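Local structure of synaptic vesicle membrane protein VAT-1 homolog-like (Homo sapiens, 4A27) at residues 178-183 with 188-193. The protein probably acts as an oxidoreductase of the quinone oxidoreductase subfamily within the zinc-containing alcohol dehydrogenase family. Numbering follows the deposited sequence.
Sequences FKHEAI and THLFDR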
ATOM      1  N   PHE A 178      -8.270 -25.997  19.353  1.00 58.00           N
ATOM      2  CA  PHE A 178      -7.245 -26.884  19.954  1.00 59.66           C
ATOM      3  C   PHE A 178      -5.833 -26.285  19.884  1.00 55.91           C
ATOM      4  O   PHE A 178      -4.953 -26.703  20.621  1.00 64.90           O
ATOM      5  CB  PHE A 178      -7.265 -28.312  19.363  1.00 70.90           C
ATOM      6  CG  PHE A 178      -6.722 -28.429  17.954  1.00 64.53           C
ATOM      7  CD1 PHE A 178      -5.371 -28.665  17.731  1.00 59.42           C
ATOM      8  CD2 PHE A 178      -7.577 -28.369  16.857  1.00 65.64           C
ATOM      9  CE1 PHE A 178      -4.870 -28.784  16.424  1.00 57.36           C
ATOM     10  CE2 PHE A 178      -7.090 -28.493  15.551  1.00 56.09           C
ATOM     11  CZ  PHE A 178      -5.735 -28.693  15.333  1.00 53.20           C
ATOM     12  N   LYS A 179      -5.613 -25.297  19.022  1.00 66.38           N
ATOM     13  CA  LYS A 179      -4.318 -24.624  18.976  1.00 65.33           C
ATOM     14  C   LYS A 179      -4.187 -23.479  19.977  1.00 58.37           C
ATOM     15  O   LYS A 179      -3.054 -23.085  20.279  1.00 52.68           O
ATOM     16  CB  LYS A 179      -4.008 -24.110  17.568  1.00 59.75           C
ATOM     17  CG  LYS A 179      -3.833 -25.221  16.532  1.00 55.30           C
ATOM     18  CD  LYS A 179      -3.497 -24.654  15.167  1.00 49.46           C
ATOM     19  CE  LYS A 179      -3.398 -25.741  14.118  1.00 49.78           C
ATOM     20  NZ  LYS A 179      -3.522 -25.180  12.764  1.00 50.34           N
ATOM     21  N   HIS A 180      -5.320 -22.976  20.502  1.00 51.15           N
ATOM     22  CA  HIS A 180      -5.367 -21.678  21.197  1.00 52.52           C
ATOM     23  C   HIS A 180      -4.446 -21.619  22.420  1.00 59.83           C
ATOM     24  O   HIS A 180      -3.796 -20.598  22.639  1.00 53.67           O
ATOM     25  CB  HIS A 180      -6.812 -21.270  21.570  1.00 57.94           C
ATOM     26  CG  HIS A 180      -7.659 -20.837  20.392  1.00 51.01           C
ATOM     27  ND1 HIS A 180      -8.834 -20.118  20.529  1.00 48.54           N
ATOM     28  CD2 HIS A 180      -7.472 -21.005  19.053  1.00 48.44           C
ATOM     29  CE1 HIS A 180      -9.349 -19.891  19.326  1.00 50.89           C
ATOM     30  NE2 HIS A 180      -8.537 -20.415  18.413  1.00 48.83           N
ATOM     31  N   GLU A 181      -4.362 -22.699  23.197  1.00 53.10           N
ATOM     32  CA  GLU A 181      -3.545 -22.686  24.426  1.00 62.51           C
ATOM     33  C   GLU A 181      -2.067 -22.532  24.071  1.00 59.11           C
ATOM     34  O   GLU A 181      -1.334 -21.831  24.775  1.00 73.83           O
ATOM     35  CB  GLU A 181      -3.773 -23.942  25.319  1.00 50.92           C
ATOM     36  N   ALA A 182      -1.639 -23.187  22.990  1.00 56.78           N
ATOM     37  CA  ALA A 182      -0.239 -23.138  22.548  1.00 52.88           C
ATOM     38  C   ALA A 182       0.174 -21.809  21.872  1.00 53.36           C
ATOM     39  O   ALA A 182       1.342 -21.407  21.959  1.00 52.59           O
ATOM     40  CB  ALA A 182       0.069 -24.319  21.617  1.00 52.80           C
ATOM     41  N   ILE A 183      -0.750 -21.132  21.196  1.00 49.89           N
ATOM     42  CA  ILE A 183      -0.380 -19.885  20.476  1.00 47.56           C
ATOM     43  C   ILE A 183      -0.967 -18.597  21.066  1.00 44.63           C
ATOM     44  O   ILE A 183      -0.674 -17.512  20.586  1.00 50.17           O
ATOM     45  CB  ILE A 183      -0.697 -19.979  18.985  1.00 50.96           C
ATOM     46  CG1 ILE A 183      -2.196 -19.965  18.737  1.00 49.31           C
ATOM     47  CG2 ILE A 183      -0.105 -21.244  18.410  1.00 48.06           C
ATOM     48  CD1 ILE A 183      -2.552 -19.905  17.284  1.00 48.68           C
ATOM     49  N   THR A 188      -2.502 -10.644  20.402  1.00 52.54           N
ATOM     50  CA  THR A 188      -3.211  -9.909  21.460  1.00 52.00           C
ATOM     51  C   THR A 188      -4.588 -10.511  21.755  1.00 57.31           C
ATOM     52  O   THR A 188      -5.015 -10.590  22.917  1.00 46.15           O
ATOM     53  CB  THR A 188      -3.408  -8.417  21.134  1.00 44.34           C
ATOM     54  OG1 THR A 188      -2.248  -7.884  20.471  1.00 40.90           O
ATOM     55  CG2 THR A 188      -3.725  -7.610  22.454  1.00 39.26           C
ATOM     56  N   HIS A 189      -5.290 -10.885  20.690  1.00 45.02           N
ATOM     57  CA  HIS A 189      -6.602 -11.510  20.783  1.00 48.69           C
ATOM     58  C   HIS A 189      -6.661 -12.627  19.746  1.00 48.87           C
ATOM     59  O   HIS A 189      -6.283 -12.420  18.600  1.00 47.39           O
ATOM     60  CB  HIS A 189      -7.728 -10.506  20.514  1.00 49.53           C
ATOM     61  CG  HIS A 189      -7.714  -9.343  21.451  1.00 70.72           C
ATOM     62  ND1 HIS A 189      -7.369  -8.069  21.054  1.00 65.21           N
ATOM     63  CD2 HIS A 189      -7.967  -9.268  22.781  1.00 60.18           C
ATOM     64  CE1 HIS A 189      -7.431  -7.253  22.093  1.00 61.25           C
ATOM     65  NE2 HIS A 189      -7.781  -7.958  23.155  1.00 63.67           N
ATOM     66  N   LEU A 190      -7.172 -13.781  20.155  1.00 47.88           N
ATOM     67  CA  LEU A 190      -7.227 -14.966  19.318  1.00 55.31           C
ATOM     68  C   LEU A 190      -8.673 -15.425  19.179  1.00 60.58           C
ATOM     69  O   LEU A 190      -9.387 -15.503  20.168  1.00 65.11           O
ATOM     70  CB  LEU A 190      -6.362 -16.075  19.953  1.00 46.42           C
ATOM     71  CG  LEU A 190      -5.976 -17.276  19.105  1.00 44.11           C
ATOM     72  CD1 LEU A 190      -5.131 -16.872  17.887  1.00 49.45           C
ATOM     73  CD2 LEU A 190      -5.245 -18.349  19.936  1.00 46.81           C
ATOM     74  N   PHE A 191      -9.092 -15.743  17.954  1.00 50.03           N
ATOM     75  CA  PHE A 191     -10.466 -16.131  17.691  1.00 61.29           C
ATOM     76  C   PHE A 191     -10.589 -17.454  16.964  1.00 68.75           C
ATOM     77  O   PHE A 191      -9.672 -17.924  16.278  1.00 63.43           O
ATOM     78  CB  PHE A 191     -11.189 -15.036  16.907  1.00 60.32           C
ATOM     79  CG  PHE A 191     -11.227 -13.735  17.623  1.00 66.80           C
ATOM     80  CD1 PHE A 191     -11.718 -13.659  18.924  1.00 81.67           C
ATOM     81  CD2 PHE A 191     -10.747 -12.587  17.031  1.00 71.66           C
ATOM     82  CE1 PHE A 191     -11.744 -12.452  19.607  1.00 81.15           C
ATOM     83  CE2 PHE A 191     -10.777 -11.375  17.712  1.00 66.12           C
ATOM     84  CZ  PHE A 191     -11.265 -11.310  18.993  1.00 76.27           C
ATOM     85  N   ASP A 192     -11.751 -18.059  17.135  1.00 62.03           N
ATOM     86  CA  ASP A 192     -12.026 -19.330  16.542  1.00 57.01           C
ATOM     87  C   ASP A 192     -12.285 -19.088  15.092  1.00 57.14           C
ATOM     88  O   ASP A 192     -13.115 -18.257  14.712  1.00 58.05           O
ATOM     89  CB  ASP A 192     -13.241 -19.984  17.186  1.00 67.29           C
ATOM     90  CG  ASP A 192     -13.481 -21.392  16.664  1.00 79.40           C
ATOM     91  OD1 ASP A 192     -13.317 -21.634  15.440  1.00 63.45           O
ATOM     92  OD2 ASP A 192     -13.825 -22.256  17.483  1.00 93.82           O
ATOM     93  N   ARG A 193     -11.536 -19.837  14.299  1.00 62.34           N
ATOM     94  CA  ARG A 193     -11.552 -19.789  12.844  1.00 59.19           C
ATOM     95  C   ARG A 193     -12.972 -19.916  12.332  1.00 53.66           C
ATOM     96  O   ARG A 193     -13.447 -19.058  11.619  1.00 58.53           O
ATOM     97  CB  ARG A 193     -10.698 -20.964  12.357  1.00 82.77           C
ATOM     98  CG  ARG A 193     -10.202 -20.905  10.954  1.00 83.15           C
ATOM     99  CD  ARG A 193      -9.056 -21.910  10.790  1.00 87.34           C
ATOM    100  NE  ARG A 193      -9.467 -23.261  11.168  1.00 73.95           N
ATOM    101  CZ  ARG A 193     -10.136 -24.108  10.380  1.00 97.15           C
ATOM    102  NH1 ARG A 193     -10.471 -23.758   9.135  1.00 80.22           N
ATOM    103  NH2 ARG A 193     -10.478 -25.322  10.834  1.00 75.16           N
TER
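In the beta-alpha-beta unit built from strand 170-175, the short helix 180-183 and strand 189-192, His180 and Leu190 meet where the helix packs against the strand that is outermost in the parallel sheet within this chain. Leu190 CD2 lies over one face of the His180 imidazole, 3.8 Å from the ring centroid and 27° off its normal, a CH-pi contact displaced toward the rim; its closest ring atom is His180 CG at 3.5 Å. Leu190 points toward the helix from its CB onward, and with CG anti to the backbone N (chi1 -165°) its CD2 comes over the ring. The same methyl also meets Ile183, three residues further along the helix, with Leu190 CD2 3.7 Å from Ile183 CG1, while Leu190 CD1 and Ile183 CD1 approach to 4.0 Å, the two side chains crossing at about a right angle. Beyond Leu190, the imidazole edge faces the strand backbone, with His180 CE1 3.7 Å from Asp192 N. His180 NE2 hydrogen-bonds to Ala175 O at the end of the neighbouring strand, a bond that helps fix the ring's rotation. Replacing His180 by an alanine is likely to leave Ala175 O without this donor and the Leu190 methyl without its aromatic face. Phe191 packs on helix 197-204, so neighbouring strand residues serve helices on opposite sides of the sheet, as in the Rossmann-type domain of zinc-binding dehydrogenases.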